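Lin2722 protein (PDB 3DS8) is of unknown function but has the alpha/beta hydrolase fold and probably acts as a serine hydrolase. Local coordinates at residues Q3-L8 and Y91-M96; R31-A36 and R59-F64; E35-T40 and I47-K52. All coordinates share one frame; numbering follows the deposited sequence.

Interaction 1: residues Q3-L8 and Y91-M96; sequences QIPIIL and YGFTQM
The Phe-93 ring has Pro-5 CG over one face, Tyr-91 CB against the opposite face, and Gln-3 OE1 in plane at its edge, 3.4 Å from Phe-93 CE1. This is where strands 6-9 and 95-101, parallel neighbours in the central sheet of the alpha/beta hydrolase fold, begin to run together. The proline makes a CH-pi contact, with CG 3.9 Å from the centroid of the Phe-93 ring and 18° off its normal. A rigid pyrrolidine suits this place: it lays CG over the aromatic face while Pro-5 CD, next to the nitrogen, lies 3.3 Å from Gln-95 O. Helix 73-91 covers the same region through Leu-87 and Met-84.

Deeper in, the selenomethionine Met-96, its CG between the backbone N and the carbonyl carbon (chi1 68°) and its chain extended beyond, crosses Ile-7 obliquely, Met-96 CE lying 3.8 Å from Ile-7 CG2. On the partly exposed side Ile-4 CD1 rests 3.5 Å from Gln-95 OE1. No direct hydrogen bond spans the two segments; one water joins them instead, donating to Gln-3 O at 2.7 Å and accepting from Gln-95 N at 3.1 Å.

Interaction 2: residues R31-A36 and R59-F64; sequences RSSNEA and RPIIKF. With SO4 (sulfate ion), chain E; SO4 (sulfate ion), chain D.
Ser-33 and Arg-59 meet through a short hydrogen bond, and a second bond links Glu-35 with Ile-61, where strand 36-42 starts to pair in parallel with strand 61-66. Ser-33 OG donates to Arg-59 O at 2.6 Å, tilted 20° out of the carbonyl plane; its hydroxyl, anti to its own carbonyl carbon (chi1 -65°), lies beside the backbone N. A serine fits here because its short arm can supply a donor where the chain has not yet become a strand. Ile-61 N donates to Glu-35 O at 2.9 Å, with an N-H...O angle of 166°.

Weaker CA-H...O contacts accompany these bonds. Pro-60 CA lies 3.3 Å from Glu-35 O, and Ala-36 CA lies 3.1 Å from Ile-61 O.

The apolar part is modest: Ala-36 and Ile-61 point to the same face of the sheet, their CB atoms 4.1 Å apart, and both touch Met-27 of helix 20-30. The small alanine is consistent with close packing of that helix. Separately, Ile-61 CG1 packs against a hydroxyl, 3.6 Å from Ser-33 OG.

Charged ends look elsewhere. The Arg-59 guanidinium forms salt bridges with Glu-240 and Asp-97 and bonds to Ile-4 O; Glu-35 bonds to Thr-54, and Lys-63 pairs with Asp-20. At the surface, two sulfates, probably from the crystallisation liquor, sit beside Arg-31 and Asn-34: Arg-31 NE donates to O4 of the chain E ion at 2.7 Å and NH2 to its O2, while Asn-34 ND2 donates to O4 of the chain D ion at 3.0 Å.

The contact therefore rests on backbone carbonyls met by one hydroxyl and one amide, a directional polar start to the strand pairing, while the charged side chains tie the segments to other parts of the fold.

Interaction 3: residues E35-T40 and I47-K52; sequences EALTMT and IKFEGK
Thr-40 and Lys-48 form one of the hydrogen-bonded pairs of an antiparallel beta hairpin, strands 36-42 and 46-50, at one margin of the central sheet. Thr-40 N donates to Lys-48 O and Lys-48 N to Thr-40 O, both at 2.9 Å. The two side chains lie side by side, and the threonine hydroxyl rests against the lysine's CB and CE, with Thr-40 OG1 3.5 Å from Lys-48 CB; the branched threonine suits an extended backbone.

Glu-50 pairs with Thr-38 in the same manner, Glu-50 N meeting Thr-38 O at 2.8 Å nearly along the C=O axis. Its carboxylate runs beside the threonine, OE1 3.6 Å from Thr-38 CG2, and accepts a bond from a water that is also 3.2 Å from Thr-40 OG1. Thr-38, Thr-40, Lys-48 and Glu-50 share this hydrated face.

Met-39, a selenomethionine, sits between these pairs opposite Phe-49, in a non-hydrogen-bonded pair on the other face. Its chain bends at chi3 (74°), carrying CE over the Phe-49 ring, 4.0 Å from the centroid and 22° off the normal. SE stands obliquely at 4.6 Å from the same centroid, a Met-aromatic contact, and CE also touches Ile-47 CG2. Leu-37 CD1 lies at the ring's edge, while Arg-90 of helix 73-91 touches Phe-49.

The hairpin is thus two-sided: the polar face is at least partly exposed and carries bound water, whereas on the other Leu-37, Ile-47 and Phe-49 meet helix 73-91 and Met-39 packs on Ile-62 and Phe-64, and the main-chain bonds hold both sides in register.

In the fold
From the N terminus, segment 3-8 enters the sheet first, and interaction 1 closes the longest loop when the chain returns, after 82 intervening residues, at 91-96. Interactions 2 and 3 start from the same stretch, sharing Glu-35 and Ala-36; interaction 3 closes the tight hairpin at 47-52, and interaction 2 closes at 59-64. Both loops lie within that of interaction 1, and the hairpin lies within that of interaction 2. Across the sheet, strand 46-50 forms one edge, followed by 36-42, 61-66, 6-9 and 95-101. Interaction 3 joins 46-50 to 36-42, interaction 2 joins 36-42 to 61-66, and interaction 1 joins 6-9 to 95-101, while a probable hydrogen bond between Ile-6 O and Ile-62 N connects interactions 1 and 2.

Interaction 1: residues Q3-L8 and Y91-M96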
loop_
_atom_site.group_PDB
_atom_site.type_symbol
_atom_site.label_atom_id
_atom_site.label_comp_id
_atom_site.label_asym_id
_atom_site.label_seq_id
_atom_site.Cartn_x
_atom_site.Cartn_y
_atom_site.Cartn_z
ATOM N N GLN A 3 -0.017 -16.962 11.210
ATOM C CA GLN A 3 0.316 -16.711 9.799
ATOM C C GLN A 3 0.119 -15.250 9.531
ATOM O O GLN A 3 -0.859 -14.660 10.053
ATOM C CB GLN A 3 -0.627 -17.465 8.869
ATOM C CG GLN A 3 -0.326 -18.945 8.708
ATOM C CD GLN A 3 -1.478 -19.685 8.062
ATOM O OE1 GLN A 3 -2.322 -19.082 7.411
ATOM N NE2 GLN A 3 -1.518 -20.995 8.238
ATOM N N ILE A 4 0.995 -14.649 8.723
ATOM C CA ILE A 4 0.778 -13.267 8.360
ATOM C C ILE A 4 0.538 -13.170 6.851
ATOM O O ILE A 4 1.456 -13.324 6.068
ATOM C CB ILE A 4 1.913 -12.328 8.808
ATOM C CG1 ILE A 4 2.105 -12.413 10.339
ATOM C CG2 ILE A 4 1.541 -10.876 8.426
ATOM C CD1 ILE A 4 3.121 -11.376 10.903
ATOM N N PRO A 5 -0.722 -12.918 6.457
ATOM C CA PRO A 5 -1.051 -12.793 5.044
ATOM C C PRO A 5 -0.520 -11.510 4.441
ATOM O O PRO A 5 -0.225 -10.541 5.158
ATOM C CB PRO A 5 -2.584 -12.816 5.010
ATOM C CG PRO A 5 -2.976 -12.318 6.336
ATOM C CD PRO A 5 -1.902 -12.740 7.312
ATOM N N ILE A 6 -0.462 -11.509 3.129
ATOM C CA ILE A 6 -0.095 -10.322 2.371
ATOM C C ILE A 6 -1.259 -9.982 1.445
ATOM O O ILE A 6 -1.565 -10.747 0.535
ATOM C CB ILE A 6 1.148 -10.575 1.530
ATOM C CG1 ILE A 6 2.340 -11.030 2.415
ATOM C CG2 ILE A 6 1.400 -9.303 0.626
ATOM C CD1 ILE A 6 3.469 -11.659 1.587
ATOM N N ILE A 7 -1.941 -8.870 1.716
ATOM C CA ILE A 7 -3.048 -8.411 0.867
ATOM C C ILE A 7 -2.499 -7.536 -0.271
ATOM O O ILE A 7 -1.743 -6.581 -0.042
ATOM C CB ILE A 7 -4.139 -7.704 1.659
ATOM C CG1 ILE A 7 -5.379 -7.473 0.802
ATOM C CG2 ILE A 7 -3.757 -6.356 2.175
ATOM C CD1 ILE A 7 -6.603 -7.308 1.629
ATOM N N LEU A 8 -2.890 -7.856 -1.493
ATOM C CA LEU A 8 -2.506 -7.101 -2.715
ATOM C C LEU A 8 -3.727 -6.362 -3.222
ATOM O O LEU A 8 -4.781 -6.959 -3.536
ATOM C CB LEU A 8 -1.993 -8.022 -3.815
ATOM C CG LEU A 8 -0.806 -8.898 -3.392
ATOM C CD1 LEU A 8 -0.408 -9.833 -4.588
ATOM C CD2 LEU A 8 0.379 -8.079 -2.822
ATOM N N TYR A 91 -10.335 -17.141 9.368
ATOM C CA TYR A 91 -8.990 -17.664 9.584
ATOM C C TYR A 91 -8.272 -17.180 10.836
ATOM O O TYR A 91 -7.213 -17.720 11.165
ATOM C CB TYR A 91 -8.090 -17.356 8.384
ATOM C CG TYR A 91 -8.494 -18.030 7.099
ATOM C CD1 TYR A 91 -8.312 -19.383 6.925
ATOM C CD2 TYR A 91 -9.077 -17.305 6.066
ATOM C CE1 TYR A 91 -8.688 -20.014 5.750
ATOM C CE2 TYR A 91 -9.435 -17.927 4.875
ATOM C CZ TYR A 91 -9.231 -19.275 4.730
ATOM O OH TYR A 91 -9.588 -19.905 3.559
ATOM N N GLY A 92 -8.745 -16.115 11.470
ATOM C CA GLY A 92 -8.154 -15.676 12.747
ATOM C C GLY A 92 -6.902 -14.792 12.733
ATOM O O GLY A 92 -6.408 -14.433 13.801
ATOM N N PHE A 93 -6.440 -14.376 11.546
ATOM C CA PHE A 93 -5.212 -13.612 11.392
ATOM C C PHE A 93 -5.271 -12.364 12.251
ATOM O O PHE A 93 -6.160 -11.550 12.086
ATOM C CB PHE A 93 -5.019 -13.141 9.946
ATOM C CG PHE A 93 -5.007 -14.235 8.904
ATOM C CD1 PHE A 93 -4.147 -15.319 9.012
ATOM C CD2 PHE A 93 -5.847 -14.168 7.804
ATOM C CE1 PHE A 93 -4.122 -16.317 8.021
ATOM C CE2 PHE A 93 -5.827 -15.152 6.806
ATOM C CZ PHE A 93 -4.979 -16.241 6.937
ATOM N N THR A 94 -4.291 -12.165 13.120
ATOM C CA THR A 94 -4.310 -10.954 13.942
ATOM C C THR A 94 -3.559 -9.785 13.302
ATOM O O THR A 94 -3.791 -8.642 13.676
ATOM C CB THR A 94 -3.735 -11.232 15.315
ATOM O OG1 THR A 94 -2.434 -11.774 15.157
ATOM C CG2 THR A 94 -4.615 -12.238 16.067
ATOM N N GLN A 95 -2.640 -10.105 12.379
ATOM C CA GLN A 95 -1.879 -9.118 11.584
ATOM C C GLN A 95 -1.946 -9.463 10.115
ATOM O O GLN A 95 -2.151 -10.613 9.769
ATOM C CB GLN A 95 -0.408 -9.112 11.966
ATOM C CG GLN A 95 -0.126 -8.813 13.415
ATOM C CD GLN A 95 1.360 -8.717 13.666
ATOM O OE1 GLN A 95 2.044 -9.729 13.837
ATOM N NE2 GLN A 95 1.863 -7.504 13.677
HETATM N N MSE A 96 -1.718 -8.454 9.259
HETATM C CA MSE A 96 -1.523 -8.664 7.841
HETATM C C MSE A 96 -0.589 -7.576 7.307
HETATM O O MSE A 96 -0.511 -6.507 7.873
HETATM C CB MSE A 96 -2.842 -8.558 7.126
HETATM C CG MSE A 96 -3.393 -7.210 7.132
HETATM SE SE MSE A 96 -5.177 -7.257 6.287
HETATM C CE MSE A 96 -5.240 -5.412 5.583
HETATM O O HOH W 1 -1.496 -12.980 12.051
#

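Interaction 2: residues R31-A36 and R59-F64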
loop_
_atom_site.group_PDB
_atom_site.type_symbol
_atom_site.label_atom_id
_atom_site.label_comp_id
_atom_site.label_asym_id
_atom_site.label_seq_id
_atom_site.Cartn_x
_atom_site.Cartn_y
_atom_site.Cartn_z
ATOM N N ARG A 31 9.394 -17.855 -3.909
ATOM C CA ARG A 31 8.758 -18.959 -3.191
ATOM C C ARG A 31 8.738 -18.665 -1.701
ATOM O O ARG A 31 8.923 -19.575 -0.887
ATOM C CB ARG A 31 9.416 -20.308 -3.507
ATOM C CG ARG A 31 9.214 -20.684 -4.929
ATOM C CD ARG A 31 9.688 -22.072 -5.251
ATOM N NE ARG A 31 11.133 -22.230 -5.291
ATOM C CZ ARG A 31 11.907 -22.035 -6.357
ATOM N NH1 ARG A 31 11.416 -21.596 -7.507
ATOM N NH2 ARG A 31 13.184 -22.304 -6.269
ATOM N N SER A 32 8.444 -17.397 -1.380
ATOM C CA SER A 32 8.280 -16.938 0.014
ATOM C C SER A 32 6.825 -17.042 0.469
ATOM O O SER A 32 6.550 -17.019 1.682
ATOM C CB SER A 32 8.775 -15.502 0.178
ATOM O OG SER A 32 8.308 -14.665 -0.860
ATOM N N SER A 33 5.921 -17.132 -0.504
ATOM C CA SER A 33 4.492 -17.398 -0.248
ATOM C C SER A 33 4.149 -18.674 -0.971
ATOM O O SER A 33 4.669 -18.912 -2.054
ATOM C CB SER A 33 3.597 -16.271 -0.755
ATOM O OG SER A 33 3.790 -15.043 -0.067
ATOM N N ASN A 34 3.286 -19.507 -0.391
ATOM C CA ASN A 34 2.980 -20.797 -1.038
ATOM C C ASN A 34 1.492 -21.047 -1.323
ATOM O O ASN A 34 1.118 -22.101 -1.890
ATOM C CB ASN A 34 3.619 -21.957 -0.291
ATOM C CG ASN A 34 2.979 -22.239 1.037
ATOM O OD1 ASN A 34 2.064 -21.533 1.464
ATOM N ND2 ASN A 34 3.478 -23.267 1.719
ATOM N N GLU A 35 0.643 -20.112 -0.918
ATOM C CA GLU A 35 -0.798 -20.250 -1.155
ATOM C C GLU A 35 -1.423 -18.870 -1.359
ATOM O O GLU A 35 -0.895 -17.858 -0.887
ATOM C CB GLU A 35 -1.526 -20.936 0.003
ATOM C CG GLU A 35 -1.065 -22.327 0.356
ATOM C CD GLU A 35 -1.868 -22.962 1.506
ATOM O OE1 GLU A 35 -3.032 -22.593 1.708
ATOM O OE2 GLU A 35 -1.346 -23.883 2.163
ATOM N N ALA A 36 -2.544 -18.851 -2.089
ATOM C CA ALA A 36 -3.267 -17.604 -2.331
ATOM C C ALA A 36 -4.772 -17.832 -2.306
ATOM O O ALA A 36 -5.252 -18.936 -2.569
ATOM C CB ALA A 36 -2.890 -16.970 -3.642
ATOM N N ARG A 59 2.993 -17.264 4.368
ATOM C CA ARG A 59 2.780 -15.903 3.864
ATOM C C ARG A 59 1.676 -15.863 2.805
ATOM O O ARG A 59 1.860 -15.370 1.692
ATOM C CB ARG A 59 4.116 -15.333 3.326
ATOM C CG ARG A 59 5.192 -15.330 4.398
ATOM C CD ARG A 59 4.927 -14.208 5.371
ATOM N NE ARG A 59 5.375 -12.905 4.856
ATOM C CZ ARG A 59 4.811 -11.728 5.118
ATOM N NH1 ARG A 59 3.660 -11.622 5.790
ATOM N NH2 ARG A 59 5.385 -10.634 4.652
ATOM N N PRO A 60 0.491 -16.344 3.167
ATOM C CA PRO A 60 -0.537 -16.500 2.142
ATOM C C PRO A 60 -0.920 -15.156 1.535
ATOM O O PRO A 60 -1.038 -14.158 2.234
ATOM C CB PRO A 60 -1.697 -17.146 2.892
ATOM C CG PRO A 60 -1.480 -16.749 4.301
ATOM C CD PRO A 60 -0.000 -16.751 4.494
ATOM N N ILE A 61 -1.086 -15.144 0.226
ATOM C CA ILE A 61 -1.448 -13.954 -0.515
ATOM C C ILE A 61 -2.981 -13.837 -0.662
ATOM O O ILE A 61 -3.687 -14.792 -1.040
ATOM C CB ILE A 61 -0.729 -13.941 -1.878
ATOM C CG1 ILE A 61 0.787 -13.777 -1.651
ATOM C CG2 ILE A 61 -1.290 -12.821 -2.813
ATOM C CD1 ILE A 61 1.579 -13.941 -2.923
ATOM N N ILE A 62 -3.488 -12.659 -0.344
ATOM C CA ILE A 62 -4.890 -12.325 -0.577
ATOM C C ILE A 62 -4.982 -11.336 -1.742
ATOM O O ILE A 62 -4.649 -10.151 -1.626
ATOM C CB ILE A 62 -5.555 -11.743 0.684
ATOM C CG1 ILE A 62 -5.247 -12.604 1.926
ATOM C CG2 ILE A 62 -7.090 -11.487 0.421
ATOM C CD1 ILE A 62 -5.714 -14.045 1.926
ATOM N N LYS A 63 -5.376 -11.851 -2.890
ATOM C CA LYS A 63 -5.550 -11.028 -4.074
ATOM C C LYS A 63 -6.913 -10.366 -3.961
ATOM O O LYS A 63 -7.940 -11.015 -4.065
ATOM C CB LYS A 63 -5.453 -11.879 -5.337
ATOM C CG LYS A 63 -4.117 -12.582 -5.460
ATOM C CD LYS A 63 -3.974 -13.311 -6.802
ATOM C CE LYS A 63 -2.658 -14.024 -6.893
ATOM N NZ LYS A 63 -2.559 -14.808 -8.163
ATOM N N PHE A 64 -6.908 -9.063 -3.774
ATOM C CA PHE A 64 -8.147 -8.364 -3.443
ATOM C C PHE A 64 -8.709 -7.573 -4.622
ATOM O O PHE A 64 -7.962 -6.925 -5.353
ATOM C CB PHE A 64 -7.922 -7.447 -2.239
ATOM C CG PHE A 64 -9.173 -7.098 -1.537
ATOM C CD1 PHE A 64 -9.668 -7.924 -0.544
ATOM C CD2 PHE A 64 -9.882 -5.966 -1.886
ATOM C CE1 PHE A 64 -10.846 -7.639 0.098
ATOM C CE2 PHE A 64 -11.071 -5.656 -1.241
ATOM C CZ PHE A 64 -11.564 -6.497 -0.248
HETATM S S SO4 E . 13.291 -23.161 -2.558
HETATM O O1 SO4 E . 13.863 -21.930 -1.986
HETATM O O2 SO4 E . 14.008 -23.462 -3.804
HETATM O O3 SO4 E . 13.461 -24.353 -1.684
HETATM O O4 SO4 E . 11.831 -22.977 -2.741
HETATM S S SO4 D . 6.176 -24.543 0.541
HETATM O O1 SO4 D . 5.805 -23.690 1.662
HETATM O O2 SO4 D . 7.075 -23.784 -0.345
HETATM O O3 SO4 D . 6.828 -25.731 1.087
HETATM O O4 SO4 D . 4.995 -24.971 -0.206
#

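Interaction 3: residues E35-T40 and I47-K52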
loop_
_atom_site.group_PDB
_atom_site.type_symbol
_atom_site.label_atom_id
_atom_site.label_comp_id
_atom_site.label_asym_id
_atom_site.label_seq_id
_atom_site.Cartn_x
_atom_site.Cartn_y
_atom_site.Cartn_z
ATOM N N GLU A 35 0.643 -20.112 -0.918
ATOM C CA GLU A 35 -0.798 -20.250 -1.155
ATOM C C GLU A 35 -1.423 -18.870 -1.359
ATOM O O GLU A 35 -0.895 -17.858 -0.887
ATOM C CB GLU A 35 -1.526 -20.936 0.003
ATOM C CG GLU A 35 -1.065 -22.327 0.356
ATOM C CD GLU A 35 -1.868 -22.962 1.506
ATOM O OE1 GLU A 35 -3.032 -22.593 1.708
ATOM O OE2 GLU A 35 -1.346 -23.883 2.163
ATOM N N ALA A 36 -2.544 -18.851 -2.089
ATOM C CA ALA A 36 -3.267 -17.604 -2.331
ATOM C C ALA A 36 -4.772 -17.832 -2.306
ATOM O O ALA A 36 -5.252 -18.936 -2.569
ATOM C CB ALA A 36 -2.890 -16.970 -3.642
ATOM N N LEU A 37 -5.471 -16.767 -1.992
ATOM C CA LEU A 37 -6.922 -16.683 -1.987
ATOM C C LEU A 37 -7.288 -15.409 -2.785
ATOM O O LEU A 37 -6.538 -14.432 -2.765
ATOM C CB LEU A 37 -7.355 -16.579 -0.521
ATOM C CG LEU A 37 -8.780 -16.505 -0.089
ATOM C CD1 LEU A 37 -8.891 -16.742 1.431
ATOM C CD2 LEU A 37 -9.237 -15.196 -0.467
ATOM N N THR A 38 -8.386 -15.438 -3.546
ATOM C CA THR A 38 -8.907 -14.216 -4.167
ATOM C C THR A 38 -10.162 -13.789 -3.417
ATOM O O THR A 38 -11.020 -14.613 -3.134
ATOM C CB THR A 38 -9.168 -14.403 -5.678
ATOM O OG1 THR A 38 -7.910 -14.586 -6.343
ATOM C CG2 THR A 38 -9.908 -13.185 -6.291
HETATM N N MSE A 39 -10.256 -12.505 -3.068
HETATM C CA MSE A 39 -11.426 -11.988 -2.380
HETATM C C MSE A 39 -11.897 -10.775 -3.117
HETATM O O MSE A 39 -11.095 -9.946 -3.493
HETATM C CB MSE A 39 -11.134 -11.511 -0.967
HETATM C CG MSE A 39 -10.901 -12.547 0.040
HETATM SE SE MSE A 39 -10.905 -11.648 1.826
HETATM C CE MSE A 39 -12.747 -11.309 2.061
ATOM N N THR A 40 -13.208 -10.626 -3.272
ATOM C CA THR A 40 -13.701 -9.423 -3.887
ATOM C C THR A 40 -14.890 -8.888 -3.092
ATOM O O THR A 40 -15.589 -9.646 -2.403
ATOM C CB THR A 40 -14.089 -9.724 -5.331
ATOM O OG1 THR A 40 -15.013 -10.798 -5.349
ATOM C CG2 THR A 40 -12.846 -10.173 -6.179
ATOM N N ILE A 47 -19.609 -10.217 -0.603
ATOM C CA ILE A 47 -18.195 -10.540 -0.353
ATOM C C ILE A 47 -17.992 -11.945 -0.921
ATOM O O ILE A 47 -18.776 -12.827 -0.639
ATOM C CB ILE A 47 -17.880 -10.601 1.159
ATOM C CG1 ILE A 47 -18.009 -9.238 1.824
ATOM C CG2 ILE A 47 -16.445 -11.124 1.418
ATOM C CD1 ILE A 47 -17.082 -8.234 1.283
ATOM N N LYS A 48 -16.931 -12.148 -1.662
ATOM C CA LYS A 48 -16.678 -13.442 -2.282
ATOM C C LYS A 48 -15.272 -13.847 -2.004
ATOM O O LYS A 48 -14.373 -13.020 -2.157
ATOM C CB LYS A 48 -16.853 -13.344 -3.782
ATOM C CG LYS A 48 -16.733 -14.686 -4.492
ATOM C CD LYS A 48 -16.765 -14.583 -6.075
ATOM C CE LYS A 48 -17.575 -13.372 -6.609
ATOM N NZ LYS A 48 -17.816 -13.498 -8.104
ATOM N N PHE A 49 -15.104 -15.102 -1.600
ATOM C CA PHE A 49 -13.805 -15.742 -1.406
ATOM C C PHE A 49 -13.710 -16.834 -2.462
ATOM O O PHE A 49 -14.671 -17.617 -2.639
ATOM C CB PHE A 49 -13.706 -16.534 -0.088
ATOM C CG PHE A 49 -13.841 -15.736 1.181
ATOM C CD1 PHE A 49 -12.744 -15.569 2.021
ATOM C CD2 PHE A 49 -15.071 -15.265 1.592
ATOM C CE1 PHE A 49 -12.870 -14.896 3.254
ATOM C CE2 PHE A 49 -15.212 -14.568 2.828
ATOM C CZ PHE A 49 -14.111 -14.390 3.649
ATOM N N GLU A 50 -12.560 -16.917 -3.114
ATOM C CA GLU A 50 -12.228 -18.051 -3.997
ATOM C C GLU A 50 -10.912 -18.650 -3.545
ATOM O O GLU A 50 -9.872 -17.971 -3.541
ATOM C CB GLU A 50 -12.107 -17.588 -5.440
ATOM C CG GLU A 50 -13.408 -17.039 -6.017
ATOM C CD GLU A 50 -13.184 -16.313 -7.357
ATOM O OE1 GLU A 50 -12.785 -15.102 -7.360
ATOM O OE2 GLU A 50 -13.410 -16.967 -8.407
ATOM N N GLY A 51 -10.969 -19.913 -3.128
ATOM C CA GLY A 51 -9.818 -20.625 -2.619
ATOM C C GLY A 51 -9.945 -20.877 -1.123
ATOM O O GLY A 51 -10.876 -20.404 -0.478
ATOM N N LYS A 52 -9.015 -21.614 -0.574
ATOM C CA LYS A 52 -9.016 -21.952 0.831
ATOM C C LYS A 52 -7.567 -21.988 1.254
ATOM O O LYS A 52 -6.760 -22.643 0.594
ATOM C CB LYS A 52 -9.626 -23.342 1.036
ATOM C CG LYS A 52 -9.548 -23.881 2.480
ATOM C CD LYS A 52 -10.534 -23.134 3.341
ATOM C CE LYS A 52 -10.400 -23.385 4.857
ATOM N NZ LYS A 52 -11.674 -23.040 5.550
HETATM O O HOH W 2 -4.381 -23.126 -0.472
HETATM O O HOH W 3 -6.491 -21.306 -2.451
HETATM O O HOH W 4 -7.517 -18.961 -5.061
HETATM O O HOH W 5 -13.501 -13.602 -5.233
#